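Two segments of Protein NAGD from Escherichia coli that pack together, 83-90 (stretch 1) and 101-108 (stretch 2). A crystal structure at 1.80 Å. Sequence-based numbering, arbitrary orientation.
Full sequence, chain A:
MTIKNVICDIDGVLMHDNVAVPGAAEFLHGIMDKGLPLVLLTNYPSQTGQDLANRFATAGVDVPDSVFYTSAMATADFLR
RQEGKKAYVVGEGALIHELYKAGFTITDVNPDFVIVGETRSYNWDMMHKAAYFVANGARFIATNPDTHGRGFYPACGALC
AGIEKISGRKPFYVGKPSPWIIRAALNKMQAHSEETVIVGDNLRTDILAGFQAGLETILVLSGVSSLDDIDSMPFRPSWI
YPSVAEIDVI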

ATOM      1  N   GLU A  83      15.108  26.787  -6.988  1.00 44.31           N
ATOM      2  CA  GLU A  83      14.614  28.142  -6.823  1.00 42.24           C
ATOM      3  C   GLU A  83      13.866  28.106  -5.498  1.00 39.33           C
ATOM      4  O   GLU A  83      13.219  27.109  -5.180  1.00 39.14           O
ATOM      5  N   GLY A  84      13.950  29.185  -4.731  1.00 40.40           N
ATOM      6  CA  GLY A  84      13.284  29.212  -3.444  1.00 35.51           C
ATOM      7  C   GLY A  84      14.329  28.853  -2.409  1.00 33.50           C
ATOM      8  O   GLY A  84      15.068  27.883  -2.582  1.00 33.76           O
ATOM      9  N   LYS A  85      14.414  29.635  -1.342  1.00 25.49           N
ATOM     10  CA  LYS A  85      15.400  29.369  -0.307  1.00 23.43           C
ATOM     11  C   LYS A  85      14.820  29.456   1.094  1.00 19.63           C
ATOM     12  O   LYS A  85      15.511  29.823   2.038  1.00 18.35           O
ATOM     13  N   LYS A  86      13.538  29.132   1.213  1.00 20.59           N
ATOM     14  CA  LYS A  86      12.855  29.138   2.500  1.00 18.83           C
ATOM     15  C   LYS A  86      12.353  27.731   2.766  1.00 17.51           C
ATOM     16  O   LYS A  86      11.676  27.142   1.924  1.00 15.41           O
ATOM     17  N   ALA A  87      12.681  27.188   3.931  1.00 18.88           N
ATOM     18  CA  ALA A  87      12.256  25.837   4.244  1.00 19.85           C
ATOM     19  C   ALA A  87      11.895  25.613   5.700  1.00 18.57           C
ATOM     20  O   ALA A  87      12.486  26.207   6.602  1.00 17.82           O
ATOM     21  N   TYR A  88      10.897  24.767   5.918  1.00 16.27           N
ATOM     22  CA  TYR A  88      10.520  24.396   7.267  1.00 16.72           C
ATOM     23  C   TYR A  88      11.248  23.063   7.401  1.00 17.02           C
ATOM     24  O   TYR A  88      11.017  22.139   6.613  1.00 16.43           O
ATOM     25  N   VAL A  89      12.139  22.967   8.379  1.00 17.56           N
ATOM     26  CA  VAL A  89      12.919  21.757   8.549  1.00 17.36           C
ATOM     27  C   VAL A  89      12.593  20.953   9.792  1.00 17.81           C
ATOM     28  O   VAL A  89      12.474  21.490  10.893  1.00 17.93           O
ATOM     29  N   VAL A  90      12.425  19.653   9.587  1.00 15.89           N
ATOM     30  CA  VAL A  90      12.168  18.720  10.672  1.00 15.57           C
ATOM     31  C   VAL A  90      13.477  17.947  10.741  1.00 16.47           C
ATOM     32  O   VAL A  90      13.664  16.950  10.052  1.00 15.17           O
ATOM     33  N   LYS A 101      24.405  26.870   4.891  1.00 29.74           N
ATOM     34  CA  LYS A 101      25.534  27.084   3.990  1.00 31.86           C
ATOM     35  C   LYS A 101      25.075  27.093   2.531  1.00 31.78           C
ATOM     36  O   LYS A 101      25.769  27.616   1.660  1.00 32.11           O
ATOM     37  N   ALA A 102      23.904  26.512   2.272  1.00 26.67           N
ATOM     38  CA  ALA A 102      23.344  26.473   0.923  1.00 25.86           C
ATOM     39  C   ALA A 102      22.498  27.726   0.673  1.00 25.78           C
ATOM     40  O   ALA A 102      21.816  27.830  -0.347  1.00 27.00           O
ATOM     41  N   GLY A 103      22.534  28.662   1.620  1.00 26.34           N
ATOM     42  CA  GLY A 103      21.798  29.907   1.481  1.00 25.43           C
ATOM     43  C   GLY A 103      20.343  29.901   1.908  1.00 25.67           C
ATOM     44  O   GLY A 103      19.589  30.804   1.552  1.00 25.64           O
ATOM     45  N   PHE A 104      19.940  28.900   2.682  1.00 20.10           N
ATOM     46  CA  PHE A 104      18.557  28.818   3.128  1.00 19.64           C
ATOM     47  C   PHE A 104      18.193  29.598   4.374  1.00 18.19           C
ATOM     48  O   PHE A 104      19.027  29.870   5.236  1.00 18.86           O
ATOM     49  N   THR A 105      16.914  29.941   4.444  1.00 20.15           N
ATOM     50  CA  THR A 105      16.334  30.604   5.595  1.00 20.15           C
ATOM     51  C   THR A 105      15.420  29.502   6.118  1.00 20.45           C
ATOM     52  O   THR A 105      14.653  28.915   5.353  1.00 20.88           O
ATOM     53  N   ILE A 106      15.527  29.191   7.402  1.00 22.00           N
ATOM     54  CA  ILE A 106      14.693  28.148   7.975  1.00 23.81           C
ATOM     55  C   ILE A 106      13.568  28.860   8.703  1.00 24.32           C
ATOM     56  O   ILE A 106      13.809  29.629   9.630  1.00 25.72           O
ATOM     57  N   THR A 107      12.337  28.608   8.269  1.00 23.95           N
ATOM     58  CA  THR A 107      11.183  29.297   8.831  1.00 24.50           C
ATOM     59  C   THR A 107       9.892  28.499   8.760  1.00 25.57           C
ATOM     60  O   THR A 107       9.758  27.582   7.945  1.00 24.48           O
ATOM     61  N   ASP A 108       8.941  28.856   9.618  1.00 24.46           N
ATOM     62  CA  ASP A 108       7.643  28.204   9.610  1.00 27.03           C
ATOM     63  C   ASP A 108       6.629  29.220   9.080  1.00 28.62           C
ATOM     64  O   ASP A 108       5.427  29.134   9.345  1.00 29.24           O
TER

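A lysine that lies across a phenylalanine ring and ends on a backbone carbonyl is the most distinctive feature of this contact. Lys 85 leaves its backbone sideways, with chi1 and chi2 both m and chi3 t. Its CD sits over one face of the Phe 104 ring, 3.8 Å from the ring centroid, in a CH-pi contact, and NZ donates a short hydrogen bond of 2.6 Å to Ala 102 O. The example illustrates a general principle: the methylenes of a lysine can pack as an apolar group while its ammonium donates to a main-chain acceptor. Between Ala 102 and Phe 104 in sequence lies Gly 103, where an ideal CB would fall 3.6 Å from Lys 85 NZ; its backbone angles alone already call for glycine.

Phe 104, m at chi1 (-88°), leaves its backbone sideways, but its end comes nearer to stretch 1, where CD2 also meets Ala 87 CB at 3.8 Å. Gly 84 O approaches Phe 104 CZ at 3.8 Å, buried by the contact yet without a polar partner in the model.

Beyond this cluster, a short parallel pairing sets the side chains by alternation. Its register is held by backbone hydrogen bonds, including Ala 87 N to Thr 105 O at 3.0 Å and Thr 107 N to Ala 87 O at 2.9 Å. Ala 87 and Ile 106 share one face of the sheet; Lys 86 and Thr 105, both m at chi1, share the other, with Lys 86 CG 4.3 Å from Thr 105 CB.

Farther along, Ile 106 (m, t) places CD1 4.1 Å from CG2 of Val 89 (t), a loose apolar contact. Tyr 88, also t, rests CD2 3.8 Å from Asp 108 CB, while the Asp 108 carboxylate leads away and OD2 is hydrogen-bonded elsewhere in the structure.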

ATOM      1  CB  GLU A  83      13.665  28.484  -7.969  1.00 63.71           C
ATOM      2  CG  GLU A  83      12.734  29.646  -7.708  1.00 70.03           C
ATOM      3  CD  GLU A  83      11.843  29.925  -8.897  1.00 73.51           C
ATOM      4  OE1 GLU A  83      12.386  30.262  -9.972  1.00 75.10           O
ATOM      5  OE2 GLU A  83      10.607  29.800  -8.763  1.00 74.67           O
ATOM      6  CB  LYS A  85      16.581  30.335  -0.448  1.00 43.88           C
ATOM      7  CG  LYS A  85      17.476  30.043  -1.644  1.00 46.02           C
ATOM      8  CD  LYS A  85      18.043  28.633  -1.547  1.00 49.33           C
ATOM      9  CE  LYS A  85      18.894  28.267  -2.755  1.00 50.81           C
ATOM     10  NZ  LYS A  85      20.357  28.295  -2.469  1.00 50.71           N
ATOM     11  CB  LYS A  86      11.678  30.113   2.493  1.00 29.12           C
ATOM     12  CG  LYS A  86      12.073  31.569   2.639  1.00 34.01           C
ATOM     13  CD  LYS A  86      10.852  32.443   2.880  1.00 38.49           C
ATOM     14  CE  LYS A  86      11.248  33.867   3.254  1.00 42.30           C
ATOM     15  NZ  LYS A  86      12.007  34.546   2.167  1.00 44.98           N
ATOM     16  CB  ALA A  87      13.354  24.851   3.845  1.00 17.15           C
ATOM     17  CB  TYR A  88       9.010  24.198   7.407  1.00 17.11           C
ATOM     18  CG  TYR A  88       8.644  23.635   8.758  1.00 17.34           C
ATOM     19  CD1 TYR A  88       8.186  22.324   8.889  1.00 19.04           C
ATOM     20  CD2 TYR A  88       8.824  24.389   9.917  1.00 18.87           C
ATOM     21  CE1 TYR A  88       7.923  21.775  10.141  1.00 18.66           C
ATOM     22  CE2 TYR A  88       8.567  23.849  11.175  1.00 20.40           C
ATOM     23  CZ  TYR A  88       8.118  22.541  11.280  1.00 19.82           C
ATOM     24  OH  TYR A  88       7.883  21.998  12.524  1.00 22.03           O
ATOM     25  CB  VAL A  89      14.437  22.080   8.559  1.00 18.88           C
ATOM     26  CG1 VAL A  89      15.252  20.802   8.702  1.00 20.18           C
ATOM     27  CG2 VAL A  89      14.817  22.814   7.277  1.00 18.96           C
ATOM     28  CB  VAL A  90      11.010  17.752  10.340  1.00 20.20           C
ATOM     29  CG1 VAL A  90      10.855  16.720  11.453  1.00 19.28           C
ATOM     30  CG2 VAL A  90       9.710  18.533  10.165  1.00 18.59           C
ATOM     31  CB  LYS A 101      26.608  26.002   4.196  1.00 39.39           C
ATOM     32  CG  LYS A 101      27.274  26.034   5.566  1.00 44.76           C
ATOM     33  CD  LYS A 101      27.906  27.391   5.863  1.00 50.86           C
ATOM     34  CE  LYS A 101      29.433  27.340   5.863  1.00 54.51           C
ATOM     35  NZ  LYS A 101      30.018  26.959   4.549  1.00 58.56           N
ATOM     36  CB  ALA A 102      22.490  25.226   0.738  1.00 25.95           C
ATOM     37  CB  PHE A 104      18.154  27.363   3.378  1.00 21.86           C
ATOM     38  CG  PHE A 104      17.634  26.662   2.165  1.00 23.85           C
ATOM     39  CD1 PHE A 104      18.501  26.188   1.187  1.00 23.07           C
ATOM     40  CD2 PHE A 104      16.260  26.509   1.983  1.00 25.02           C
ATOM     41  CE1 PHE A 104      18.006  25.560   0.040  1.00 23.42           C
ATOM     42  CE2 PHE A 104      15.754  25.884   0.840  1.00 25.32           C
ATOM     43  CZ  PHE A 104      16.627  25.413  -0.135  1.00 23.19           C
ATOM     44  CB  THR A 105      15.484  31.833   5.192  1.00 19.30           C
ATOM     45  OG1 THR A 105      16.343  32.922   4.831  1.00 19.48           O
ATOM     46  CG2 THR A 105      14.579  32.262   6.350  1.00 19.63           C
ATOM     47  CB  ILE A 106      15.527  27.250   8.915  1.00 22.75           C
ATOM     48  CG1 ILE A 106      16.621  26.560   8.092  1.00 23.21           C
ATOM     49  CG2 ILE A 106      14.640  26.219   9.605  1.00 22.71           C
ATOM     50  CD1 ILE A 106      17.454  25.552   8.855  1.00 29.28           C
ATOM     51  CB  THR A 107      10.945  30.616   8.064  1.00 30.25           C
ATOM     52  OG1 THR A 107       9.742  31.246   8.520  1.00 30.88           O
ATOM     53  CG2 THR A 107      10.814  30.332   6.568  1.00 29.36           C
ATOM     54  CB  ASP A 108       7.263  27.705  11.010  1.00 28.26           C
ATOM     55  CG  ASP A 108       7.133  28.818  12.020  1.00 29.21           C
ATOM     56  OD1 ASP A 108       7.405  29.987  11.676  1.00 28.16           O
ATOM     57  OD2 ASP A 108       6.762  28.515  13.172  1.00 30.91           O
TER